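Local coordinates for protein purine nucleoside phosphorylase (Caulobacter vibrioides, PDB 1XFJ) that probably acts as a metal-binding purine nucleoside phosphorylase, cleaving inosine and methylthioadenosine with phosphate, and may also deaminate adenosine to inosine, at residues A[79-84]-A[142-147]; A[96-101]-A[105-110]; A[135-140]-A[207-212]; A[177-182]-A[191-196]; A[231-234]-A[240-243]. One frame throughout, in Å; residues are numbered along the deposited sequence.

Contact 1 of 5, residues A[79-84]-A[142-147]; sequences TIAIVA and VQSAVD
Ser144 OG is gripped from two directions. It donates to Thr79 O over a very short 2.5 Å, a spacing whose exact value is doubtful, and it accepts a hydrogen from water 1 at 3.1 Å from that water's oxygen. The same water accepts from Ala81 N, 2.9 Å away, so one hydroxyl holds the chain on both sides of Ile80, directly through a carbonyl and indirectly through a solvent molecule. The torsion explains the reach: OG lies anti to the serine's own backbone N (chi1 177°), which throws it outward from the helix toward the carbonyl. The rest is light van der Waals packing by the methyl of Ala81, which points at the helix: its CB is 3.7 Å from Ser144 OG and 4.1 Å from Ala145 CA. Backbone bonds of Ile82 go to Ala97 and Val99 on the inner side of strand 81-83, while Ala81 N turns outward to the water and Ala81 O to Arg148, by a weak bond. The pattern is that of an alpha/beta layer, in which helix 141-151 flanks an edge strand of a six-stranded mixed sheet.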
# COMPACT_ATOMS: atom_id res chain seq x y z
N THR A 79 3.72 11.73 -4.66
CA THR A 79 5.00 11.13 -4.30
C THR A 79 5.42 11.77 -2.97
O THR A 79 6.58 11.69 -2.57
CB THR A 79 6.09 11.43 -5.35
OG1 THR A 79 6.32 12.84 -5.43
CG2 THR A 79 5.66 10.91 -6.72
N ILE A 80 4.45 12.39 -2.29
CA ILE A 80 4.70 13.04 -1.01
C ILE A 80 4.83 12.04 0.14
O ILE A 80 3.92 11.26 0.42
CB ILE A 80 3.56 14.03 -0.66
CG1 ILE A 80 3.45 15.10 -1.75
CG2 ILE A 80 3.83 14.67 0.69
CD1 ILE A 80 2.27 16.04 -1.57
N ALA A 81 5.99 12.08 0.80
CA ALA A 81 6.26 11.20 1.93
C ALA A 81 6.31 12.05 3.19
O ALA A 81 7.16 12.94 3.32
CB ALA A 81 7.60 10.48 1.73
N ILE A 82 5.40 11.77 4.11
CA ILE A 82 5.30 12.50 5.36
C ILE A 82 5.93 11.75 6.53
O ILE A 82 5.81 10.53 6.63
CB ILE A 82 3.81 12.78 5.71
CG1 ILE A 82 3.12 13.49 4.55
CG2 ILE A 82 3.72 13.61 6.98
CD1 ILE A 82 3.72 14.83 4.21
N VAL A 83 6.59 12.49 7.41
CA VAL A 83 7.21 11.88 8.59
C VAL A 83 6.24 11.97 9.76
O VAL A 83 5.63 13.02 10.00
CB VAL A 83 8.52 12.60 8.97
CG1 VAL A 83 9.00 12.13 10.33
CG2 VAL A 83 9.59 12.33 7.92
N ALA A 84 6.09 10.86 10.47
CA ALA A 84 5.20 10.80 11.63
C ALA A 84 6.02 10.44 12.87
O ALA A 84 6.55 9.34 12.97
CB ALA A 84 4.11 9.76 11.41
N VAL A 142 8.02 5.64 -4.63
CA VAL A 142 8.92 4.70 -3.98
C VAL A 142 10.25 5.37 -3.65
O VAL A 142 10.72 5.30 -2.52
CB VAL A 142 9.19 3.45 -4.86
CG1 VAL A 142 10.21 2.54 -4.18
CG2 VAL A 142 7.89 2.69 -5.10
N GLN A 143 10.85 6.03 -4.64
CA GLN A 143 12.12 6.72 -4.41
C GLN A 143 11.93 7.80 -3.34
O GLN A 143 12.82 8.04 -2.53
CB GLN A 143 12.63 7.34 -5.71
CG GLN A 143 13.98 8.05 -5.59
CD GLN A 143 15.14 7.10 -5.28
OE1 GLN A 143 15.61 7.02 -4.14
NE2 GLN A 143 15.58 6.36 -6.29
N SER A 144 10.77 8.45 -3.35
CA SER A 144 10.49 9.50 -2.38
C SER A 144 10.46 8.97 -0.95
O SER A 144 11.03 9.57 -0.04
CB SER A 144 9.15 10.17 -2.69
OG SER A 144 8.85 11.15 -1.71
N ALA A 145 9.80 7.83 -0.77
CA ALA A 145 9.71 7.21 0.55
C ALA A 145 11.10 6.81 1.02
O ALA A 145 11.45 6.99 2.19
CB ALA A 145 8.80 5.99 0.49
N VAL A 146 11.90 6.27 0.11
CA VAL A 146 13.26 5.86 0.44
C VAL A 146 14.08 7.10 0.82
O VAL A 146 14.80 7.10 1.81
CB VAL A 146 13.94 5.13 -0.74
CG1 VAL A 146 15.43 4.95 -0.47
CG2 VAL A 146 13.29 3.75 -0.94
N ASP A 147 13.96 8.16 0.03
CA ASP A 147 14.69 9.39 0.32
C ASP A 147 14.31 9.97 1.68
O ASP A 147 15.16 10.46 2.42
CB ASP A 147 14.43 10.45 -0.76
CG ASP A 147 15.10 10.12 -2.09
OD1 ASP A 147 15.90 9.16 -2.16
OD2 ASP A 147 14.83 10.85 -3.07
O HOH W 1 8.15 13.70 -0.19

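Contact 2 of 5, residues A[96-101]-A[105-110]; sequences DAVVSK and VICGAM
Val105 opens the contact by leaning on Ser100: its CB lies 3.5 Å from Ser100 OG, and both valine methyls lie near the same oxygen. The valine offers only carbons, so this is van der Waals contact; the hydroxyl has its polar partners in Ala84 O and Thr102 N. Ile106 then turns its side chain to the other face of the strand, where it packs on Ala256 and Thr258 of strand 253-259. Cys107 comes back toward 96-101 and fills the middle of the contact. Its SG stands beside its own backbone N and anti to the carbonyl carbon (chi1 -60°), a setting that slides the sulfur along the strand to 3.6 Å from Ser100 CB. The sulfur is also 3.8 Å from Val98 CG1, so it is wedged between two residues of alternate position, while Cys107 CB rests 3.4 Å from Val98 O. Val127 and Ala129 of strand 126-132 add further walls around the cysteine. Gly108 contributes backbone instead of a side chain: its O meets the other valine branch, Val98 CG2, at 3.7 Å. The axes of strands 97-100 and 106-110 run antiparallel (169°) and approach to 6.2 Å, yet their backbones share no hydrogen bond. They belong to different sheets and meet through side chains, with a short connection between them, which is the character of a beta-arch joining the two face-to-face sheets of this alpha-beta-beta-alpha fold.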
# COMPACT_ATOMS: atom_id res chain seq x y z
N ASP A 96 1.18 10.32 0.38
CA ASP A 96 0.99 8.94 -0.04
C ASP A 96 2.03 7.99 0.52
O ASP A 96 2.26 6.91 -0.02
CB ASP A 96 0.93 8.88 -1.56
CG ASP A 96 -0.36 9.46 -2.10
OD1 ASP A 96 -1.32 8.69 -2.30
OD2 ASP A 96 -0.42 10.70 -2.29
N ALA A 97 2.66 8.41 1.61
CA ALA A 97 3.66 7.59 2.29
C ALA A 97 3.83 8.12 3.70
O ALA A 97 3.85 9.33 3.92
CB ALA A 97 4.99 7.63 1.54
N VAL A 98 3.94 7.21 4.67
CA VAL A 98 4.12 7.60 6.06
C VAL A 98 5.42 6.97 6.55
O VAL A 98 5.59 5.76 6.51
CB VAL A 98 2.94 7.12 6.93
CG1 VAL A 98 3.14 7.56 8.38
CG2 VAL A 98 1.63 7.69 6.39
N VAL A 99 6.34 7.82 7.00
CA VAL A 99 7.65 7.38 7.47
C VAL A 99 7.86 7.71 8.94
O VAL A 99 7.43 8.75 9.41
CB VAL A 99 8.76 8.07 6.64
CG1 VAL A 99 10.13 7.57 7.07
CG2 VAL A 99 8.53 7.82 5.16
N SER A 100 8.55 6.83 9.66
CA SER A 100 8.78 7.08 11.08
C SER A 100 9.98 6.34 11.66
O SER A 100 10.35 5.26 11.20
CB SER A 100 7.53 6.73 11.89
OG SER A 100 7.71 7.02 13.26
N LYS A 101 10.56 6.95 12.69
CA LYS A 101 11.69 6.37 13.42
C LYS A 101 11.26 6.37 14.88
O LYS A 101 12.07 6.15 15.78
CB LYS A 101 12.94 7.25 13.25
CG LYS A 101 12.83 8.62 13.90
CD LYS A 101 14.12 9.41 13.75
CE LYS A 101 13.99 10.80 14.36
NZ LYS A 101 15.27 11.57 14.25
N VAL A 105 4.58 4.39 16.69
CA VAL A 105 3.90 4.94 15.53
C VAL A 105 3.62 3.85 14.50
O VAL A 105 4.52 3.10 14.12
CB VAL A 105 4.73 6.06 14.86
CG1 VAL A 105 4.10 6.46 13.53
CG2 VAL A 105 4.81 7.25 15.78
N ILE A 106 2.38 3.77 14.05
CA ILE A 106 1.99 2.78 13.06
C ILE A 106 1.84 3.49 11.73
O ILE A 106 0.92 4.29 11.55
CB ILE A 106 0.64 2.12 13.42
CG1 ILE A 106 0.72 1.49 14.81
CG2 ILE A 106 0.28 1.07 12.39
CD1 ILE A 106 -0.62 0.99 15.33
N CYS A 107 2.75 3.22 10.80
CA CYS A 107 2.70 3.84 9.48
C CYS A 107 1.77 3.01 8.60
O CYS A 107 2.00 1.82 8.41
CB CYS A 107 4.10 3.88 8.86
SG CYS A 107 5.31 4.81 9.81
N GLY A 108 0.74 3.64 8.05
CA GLY A 108 -0.19 2.90 7.23
C GLY A 108 -0.50 3.51 5.87
O GLY A 108 -0.37 4.71 5.67
N ALA A 109 -0.90 2.64 4.95
CA ALA A 109 -1.28 3.04 3.59
C ALA A 109 -2.55 2.27 3.24
O ALA A 109 -2.72 1.12 3.65
CB ALA A 109 -0.16 2.68 2.60
N MSE A 110 -3.44 2.92 2.50
CA MSE A 110 -4.71 2.31 2.09
C MSE A 110 -4.72 1.97 0.61
O MSE A 110 -4.10 2.67 -0.19
CB MSE A 110 -5.87 3.26 2.35
CG MSE A 110 -6.06 3.72 3.76
SE MSE A 110 -7.57 4.91 3.80
CE MSE A 110 -6.74 6.46 3.00

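Contact 3 of 5, residues A[135-140]-A[207-212]; sequences RGALDG and PAFVLD
Ala137 and the Phe209 ring make the close part of this helix-helix contact. The methyl carbon Ala137 CB touches Phe209 CE2 at 3.7 Å, and the same ring atom comes equally near the carbonyl oxygen, Ala137 O, also 3.7 Å. The peptide that follows Ala137 meets the ring at its edge: Ala137 C lies in the ring plane, and Leu138 N is 3.8 Å from Phe209 CE2. The ring is therefore presented rim-first to the helix backbone. Its first torsion accounts for this, since CG stands anti to the phenylalanine's backbone N (chi1 -180°) and the side chain extends straight across the gap. The axes of the short helical segments 135-139 and 207-212 approach to 10.1 Å at an angle of 31°, and the Phe209 ring spans much of that spacing. On the looser side, Leu138 is partly exposed, and its side chain approaches the ring through CD1, 4.5 Å from Phe209 CZ. Val210 is also a lighter partner, its CG2 lying 4.3 Å from Ala137 CB, because this valine mainly faces the sheet. There it packs on Ala115 and Val117 of strand 115-121 and on Val163 of strand 160-163, while the Phe209 ring meets Phe182 edge-to-face, so that helix 206-216 packs on the six-stranded sheet through Val210 and meets helices 134-139 and 176-185 through Phe209.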
# COMPACT_ATOMS: atom_id res chain seq x y z
N ARG A 135 -0.01 5.98 -10.85
CA ARG A 135 0.48 7.35 -10.92
C ARG A 135 1.64 7.58 -9.96
O ARG A 135 2.69 8.09 -10.36
CB ARG A 135 -0.65 8.34 -10.62
CG ARG A 135 -0.29 9.80 -10.90
CD ARG A 135 -1.46 10.74 -10.61
NE ARG A 135 -2.60 10.51 -11.51
CZ ARG A 135 -2.66 10.93 -12.77
NH1 ARG A 135 -1.65 11.60 -13.31
NH2 ARG A 135 -3.74 10.66 -13.50
N GLY A 136 1.46 7.22 -8.69
CA GLY A 136 2.51 7.40 -7.71
C GLY A 136 3.76 6.62 -8.10
O GLY A 136 4.88 7.13 -8.01
N ALA A 137 3.57 5.38 -8.52
CA ALA A 137 4.69 4.54 -8.92
C ALA A 137 5.46 5.18 -10.08
O ALA A 137 6.69 5.25 -10.06
CB ALA A 137 4.20 3.16 -9.32
N LEU A 138 4.73 5.65 -11.08
CA LEU A 138 5.36 6.27 -12.24
C LEU A 138 6.10 7.55 -11.87
O LEU A 138 7.22 7.79 -12.34
CB LEU A 138 4.31 6.59 -13.31
CG LEU A 138 4.85 7.28 -14.56
CD1 LEU A 138 5.84 6.37 -15.27
CD2 LEU A 138 3.69 7.64 -15.48
N ASP A 139 5.49 8.38 -11.03
CA ASP A 139 6.08 9.65 -10.64
C ASP A 139 7.22 9.56 -9.62
O ASP A 139 7.97 10.53 -9.45
CB ASP A 139 4.99 10.60 -10.14
CG ASP A 139 3.99 10.98 -11.23
OD1 ASP A 139 4.36 10.91 -12.42
OD2 ASP A 139 2.85 11.36 -10.90
N GLY A 140 7.35 8.43 -8.94
CA GLY A 140 8.44 8.28 -7.99
C GLY A 140 8.14 8.21 -6.50
O GLY A 140 8.99 8.56 -5.67
N PRO A 207 2.77 -4.85 -9.70
CA PRO A 207 3.76 -5.27 -8.71
C PRO A 207 5.18 -5.38 -9.27
O PRO A 207 6.14 -5.00 -8.61
CB PRO A 207 3.21 -6.61 -8.21
CG PRO A 207 2.39 -7.11 -9.36
CD PRO A 207 1.71 -5.85 -9.84
N ALA A 208 5.31 -5.87 -10.50
CA ALA A 208 6.64 -6.00 -11.09
C ALA A 208 7.23 -4.61 -11.32
O ALA A 208 8.43 -4.40 -11.14
CB ALA A 208 6.57 -6.78 -12.40
N PHE A 209 6.39 -3.66 -11.72
CA PHE A 209 6.88 -2.31 -11.95
C PHE A 209 7.33 -1.68 -10.63
O PHE A 209 8.35 -1.01 -10.57
CB PHE A 209 5.80 -1.43 -12.58
CG PHE A 209 6.26 -0.02 -12.84
CD1 PHE A 209 7.19 0.24 -13.85
CD2 PHE A 209 5.81 1.03 -12.05
CE1 PHE A 209 7.66 1.53 -14.06
CE2 PHE A 209 6.28 2.33 -12.26
CZ PHE A 209 7.21 2.58 -13.27
N VAL A 210 6.55 -1.90 -9.58
CA VAL A 210 6.89 -1.36 -8.27
C VAL A 210 8.18 -1.99 -7.74
O VAL A 210 8.98 -1.32 -7.10
CB VAL A 210 5.74 -1.60 -7.27
CG1 VAL A 210 6.14 -1.12 -5.88
CG2 VAL A 210 4.49 -0.86 -7.74
N LEU A 211 8.37 -3.28 -8.01
CA LEU A 211 9.59 -3.95 -7.57
C LEU A 211 10.78 -3.33 -8.30
O LEU A 211 11.87 -3.20 -7.74
CB LEU A 211 9.52 -5.46 -7.85
CG LEU A 211 8.64 -6.27 -6.89
CD1 LEU A 211 8.46 -7.68 -7.42
CD2 LEU A 211 9.28 -6.29 -5.50
N ASP A 212 10.55 -2.93 -9.55
CA ASP A 212 11.60 -2.29 -10.35
C ASP A 212 11.94 -0.93 -9.74
O ASP A 212 13.10 -0.52 -9.71
CB ASP A 212 11.13 -2.10 -11.79
CG ASP A 212 12.10 -1.26 -12.62
OD1 ASP A 212 13.19 -1.76 -12.96
OD2 ASP A 212 11.77 -0.09 -12.91

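Contact 4 of 5, residues A[177-182]-A[191-196]; sequences EFLHRF and RFFKPG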
# COMPACT_ATOMS: atom_id res chain seq x y z
N GLU A 177 -3.26 4.68 -24.22
CA GLU A 177 -2.77 5.96 -23.72
C GLU A 177 -1.96 5.69 -22.46
O GLU A 177 -0.98 6.38 -22.17
CB GLU A 177 -3.94 6.90 -23.40
CG GLU A 177 -4.85 6.43 -22.27
CD GLU A 177 -5.50 5.09 -22.56
OE1 GLU A 177 -6.18 4.96 -23.60
OE2 GLU A 177 -5.34 4.16 -21.73
N PHE A 178 -2.39 4.68 -21.71
CA PHE A 178 -1.73 4.26 -20.47
C PHE A 178 -0.37 3.66 -20.84
O PHE A 178 0.66 4.03 -20.28
CB PHE A 178 -2.58 3.20 -19.77
CG PHE A 178 -2.08 2.80 -18.41
CD1 PHE A 178 -2.64 3.35 -17.26
CD2 PHE A 178 -1.08 1.85 -18.27
CE1 PHE A 178 -2.21 2.96 -15.99
CE2 PHE A 178 -0.64 1.45 -17.01
CZ PHE A 178 -1.21 2.00 -15.87
N LEU A 179 -0.39 2.73 -21.79
CA LEU A 179 0.83 2.08 -22.27
C LEU A 179 1.85 3.11 -22.74
O LEU A 179 3.01 3.10 -22.33
CB LEU A 179 0.49 1.15 -23.44
CG LEU A 179 1.73 0.71 -24.24
CD1 LEU A 179 2.56 -0.23 -23.38
CD2 LEU A 179 1.30 0.03 -25.53
N HIS A 180 1.40 3.99 -23.62
CA HIS A 180 2.28 5.01 -24.18
C HIS A 180 2.81 5.97 -23.13
O HIS A 180 3.96 6.42 -23.22
CB HIS A 180 1.54 5.75 -25.30
CG HIS A 180 1.18 4.86 -26.45
ND1 HIS A 180 0.16 5.16 -27.33
CD2 HIS A 180 1.70 3.68 -26.86
CE1 HIS A 180 0.06 4.19 -28.23
NE2 HIS A 180 0.99 3.28 -27.97
N ARG A 181 2.00 6.28 -22.12
CA ARG A 181 2.45 7.19 -21.06
C ARG A 181 3.66 6.58 -20.36
O ARG A 181 4.66 7.26 -20.14
CB ARG A 181 1.33 7.43 -20.04
CG ARG A 181 1.72 8.40 -18.93
CD ARG A 181 0.62 8.56 -17.90
NE ARG A 181 -0.61 9.10 -18.48
CZ ARG A 181 -1.75 8.43 -18.60
NH1 ARG A 181 -1.82 7.17 -18.18
NH2 ARG A 181 -2.81 9.01 -19.14
N PHE A 182 3.57 5.30 -20.01
CA PHE A 182 4.67 4.62 -19.34
C PHE A 182 5.89 4.46 -20.24
O PHE A 182 7.02 4.68 -19.81
CB PHE A 182 4.23 3.25 -18.83
CG PHE A 182 3.62 3.28 -17.46
CD1 PHE A 182 2.34 3.77 -17.27
CD2 PHE A 182 4.36 2.87 -16.36
CE1 PHE A 182 1.79 3.87 -16.00
CE2 PHE A 182 3.82 2.96 -15.07
CZ PHE A 182 2.53 3.46 -14.89
N ARG A 191 8.33 -3.40 -20.77
CA ARG A 191 8.48 -4.82 -20.46
C ARG A 191 7.50 -5.29 -19.39
O ARG A 191 7.36 -6.50 -19.15
CB ARG A 191 9.92 -5.11 -20.03
CG ARG A 191 10.37 -4.46 -18.72
CD ARG A 191 11.81 -4.86 -18.41
NE ARG A 191 12.27 -4.47 -17.08
CZ ARG A 191 12.59 -3.23 -16.71
NH1 ARG A 191 12.51 -2.23 -17.58
NH2 ARG A 191 13.00 -3.00 -15.48
N PHE A 192 6.82 -4.35 -18.76
CA PHE A 192 5.85 -4.68 -17.72
C PHE A 192 4.43 -4.72 -18.27
O PHE A 192 3.45 -4.75 -17.52
CB PHE A 192 5.95 -3.67 -16.57
CG PHE A 192 7.28 -3.68 -15.88
CD1 PHE A 192 7.69 -4.80 -15.17
CD2 PHE A 192 8.13 -2.59 -15.98
CE1 PHE A 192 8.94 -4.84 -14.57
CE2 PHE A 192 9.39 -2.61 -15.37
CZ PHE A 192 9.79 -3.74 -14.67
N PHE A 193 4.33 -4.72 -19.60
CA PHE A 193 3.04 -4.78 -20.27
C PHE A 193 2.95 -6.10 -21.03
O PHE A 193 3.92 -6.55 -21.63
CB PHE A 193 2.89 -3.60 -21.23
CG PHE A 193 2.68 -2.29 -20.53
CD1 PHE A 193 1.39 -1.83 -20.25
CD2 PHE A 193 3.76 -1.52 -20.13
CE1 PHE A 193 1.19 -0.63 -19.58
CE2 PHE A 193 3.57 -0.31 -19.46
CZ PHE A 193 2.29 0.14 -19.18
N LYS A 194 1.77 -6.72 -20.97
CA LYS A 194 1.55 -8.01 -21.62
C LYS A 194 0.38 -7.92 -22.60
O LYS A 194 -0.44 -7.01 -22.51
CB LYS A 194 1.27 -9.06 -20.55
CG LYS A 194 2.32 -9.10 -19.45
CD LYS A 194 1.81 -9.79 -18.18
CE LYS A 194 1.44 -11.24 -18.43
NZ LYS A 194 0.95 -11.89 -17.18
N PRO A 195 0.30 -8.87 -23.54
CA PRO A 195 -0.80 -8.87 -24.51
C PRO A 195 -2.15 -8.81 -23.80
O PRO A 195 -2.37 -9.53 -22.82
CB PRO A 195 -0.59 -10.17 -25.27
CG PRO A 195 0.91 -10.31 -25.26
CD PRO A 195 1.23 -9.97 -23.82
N GLY A 196 -3.05 -7.97 -24.30
CA GLY A 196 -4.36 -7.83 -23.69
C GLY A 196 -5.48 -8.50 -24.46
O GLY A 196 -5.24 -9.27 -25.40
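An aromatic cluster joins helix 176-185 to strand 193-195, an outer strand of a small three-stranded antiparallel sheet, and Phe193 is its centre. The ring of Phe193 is inserted among three side chains of the helix, Phe178, Leu179 and Phe182. CG lies beside the phenylalanine's backbone N and anti to its carbonyl carbon (chi1 -72°), which carries the ring across to the helix. Phe182 receives it as an offset edge-to-face pair: the edge of Phe193 is turned toward the face of Phe182, with ring centroids 5.8 Å apart and planes at 69°. The stem of that helix residue packs too, Phe182 CB lying 3.7 Å from Phe193 CE2. Phe178 comes from the other part of the rim, edge against edge, with Phe178 CD2 at 3.6 Å from Phe193 CE1. Phe204 of strand 201-204 adds a further ring that meets all three phenylalanines, and Trp134 of helix 134-139 meets Phe178 edge-to-face. One face of Phe193 is covered by a methyl in a CH-pi contact: Leu179 CD1 sits 3.6 Å from the ring centroid and only 16° off the normal, displaced toward Phe193 CG, which it approaches to 3.5 Å.

Contact 5 of 5, residues A[231-234]-A[240-243]; sequences AEEE and RRAF
Van der Waals contact of the glutamate stem with a guanidinium face is the main interaction between Glu233 and Arg241. Glu233 CB lies over the centre of one guanidinium face, 3.5 Å from Arg241 CZ, and the backbone takes part as well, with Glu233 CA 3.5 Å from Arg241 NH1. The arginine chain bends at its third torsion (chi3 61°), and this turns the group so that a face, and not an N-H edge, is offered to the glutamate stem. The charge interaction is correspondingly weak in geometry. Glu233 OE2 and Arg241 NE form a long salt bridge of 3.7 Å, but the oxygen stands well out of the guanidinium plane, no N-H points at it, and the carboxylate plane is tilted by 47° from that of the guanidinium. Attraction there is probably electrostatic only. The edge N-H groups instead serve the loop leading into helix 239-244: Arg241 NH1 donates to the carbonyls of Thr229 and Arg230, and Arg241 NH2 to that of Phe236, so a side chain from the helix ties together two parts of the loop that precedes it, either side of 231-234. A water adds a bridge between the two side chains at the protein surface. Water 2 lies at the guanidinium edge, in its plane, where it accepts from Arg241 NH2 at 2.9 Å between that nitrogen and its own oxygen. It donates in turn to Glu233 OE2, over 3.2 Å.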
# COMPACT_ATOMS: atom_id res chain seq x y z
N ALA A 231 -8.81 -10.54 -8.15
CA ALA A 231 -9.15 -11.94 -8.30
C ALA A 231 -9.68 -12.64 -7.05
O ALA A 231 -10.52 -13.53 -7.15
CB ALA A 231 -7.94 -12.70 -8.83
N GLU A 232 -9.19 -12.24 -5.88
CA GLU A 232 -9.61 -12.88 -4.63
C GLU A 232 -10.62 -12.07 -3.82
O GLU A 232 -10.28 -11.48 -2.80
CB GLU A 232 -8.39 -13.17 -3.77
CG GLU A 232 -7.30 -13.95 -4.49
CD GLU A 232 -6.16 -14.32 -3.57
OE1 GLU A 232 -6.38 -15.14 -2.65
OE2 GLU A 232 -5.04 -13.80 -3.76
N GLU A 233 -11.86 -12.06 -4.29
CA GLU A 233 -12.94 -11.34 -3.62
C GLU A 233 -13.17 -11.83 -2.20
O GLU A 233 -13.69 -11.11 -1.36
CB GLU A 233 -14.22 -11.47 -4.45
CG GLU A 233 -15.46 -10.88 -3.81
CD GLU A 233 -16.66 -10.93 -4.74
OE1 GLU A 233 -16.86 -11.97 -5.39
OE2 GLU A 233 -17.39 -9.92 -4.82
N GLU A 234 -12.77 -13.07 -1.94
CA GLU A 234 -12.91 -13.68 -0.62
C GLU A 234 -12.10 -12.91 0.42
O GLU A 234 -12.51 -12.76 1.57
CB GLU A 234 -12.42 -15.13 -0.66
CG GLU A 234 -12.36 -15.83 0.70
CD GLU A 234 -11.66 -17.18 0.64
OE1 GLU A 234 -11.33 -17.64 -0.47
OE2 GLU A 234 -11.44 -17.79 1.71
N ARG A 240 -11.32 -2.14 -9.22
CA ARG A 240 -11.65 -2.63 -10.56
C ARG A 240 -12.89 -3.51 -10.52
O ARG A 240 -13.76 -3.41 -11.38
CB ARG A 240 -10.47 -3.38 -11.17
CG ARG A 240 -10.71 -3.90 -12.59
CD ARG A 240 -11.29 -2.82 -13.51
NE ARG A 240 -10.44 -1.63 -13.62
CZ ARG A 240 -9.34 -1.54 -14.36
NH1 ARG A 240 -8.93 -2.58 -15.08
NH2 ARG A 240 -8.65 -0.41 -14.39
N ARG A 241 -12.98 -4.38 -9.52
CA ARG A 241 -14.14 -5.25 -9.42
C ARG A 241 -15.38 -4.39 -9.15
O ARG A 241 -16.46 -4.66 -9.67
CB ARG A 241 -13.95 -6.27 -8.30
CG ARG A 241 -14.87 -7.47 -8.40
CD ARG A 241 -14.41 -8.59 -7.48
NE ARG A 241 -14.42 -8.16 -6.09
CZ ARG A 241 -13.36 -8.20 -5.28
NH1 ARG A 241 -12.19 -8.65 -5.72
NH2 ARG A 241 -13.47 -7.77 -4.04
N ALA A 242 -15.21 -3.34 -8.35
CA ALA A 242 -16.30 -2.44 -8.03
C ALA A 242 -16.78 -1.75 -9.31
O ALA A 242 -17.98 -1.55 -9.51
CB ALA A 242 -15.85 -1.40 -7.02
N PHE A 243 -15.83 -1.39 -10.16
CA PHE A 243 -16.14 -0.73 -11.42
C PHE A 243 -17.00 -1.63 -12.30
O PHE A 243 -18.02 -1.20 -12.84
CB PHE A 243 -14.85 -0.38 -12.16
CG PHE A 243 -15.07 0.13 -13.56
CD1 PHE A 243 -15.70 1.35 -13.78
CD2 PHE A 243 -14.68 -0.64 -14.66
CE1 PHE A 243 -15.93 1.81 -15.08
CE2 PHE A 243 -14.91 -0.19 -15.96
CZ PHE A 243 -15.54 1.03 -16.17
O HOH W 2 -16.27 -7.03 -3.97

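Contacts 1 and 2 lie together, with centres about 9 Å apart, and share the six-stranded sheet, in which strands 81-83 and 97-100 are neighbours; contact 2 falls within the span of chain that contact 1 brings together. Contact 3 lies about 13 Å from contact 1, centre to centre, through the consecutive helices 134-139 and 141-151, and their segments alternate along the sequence. Contact 4, also about 13 Å from contact 3, has both segments between those of contact 3 and is joined to it by an Arg191-Asp212 salt bridge and by Phe192 on helix 206-216. Contact 5 comes last and stands apart, its nearest atoms about 7 Å from contact 4. Continuous packing thus runs from the paired sheets to the small peripheral sheet.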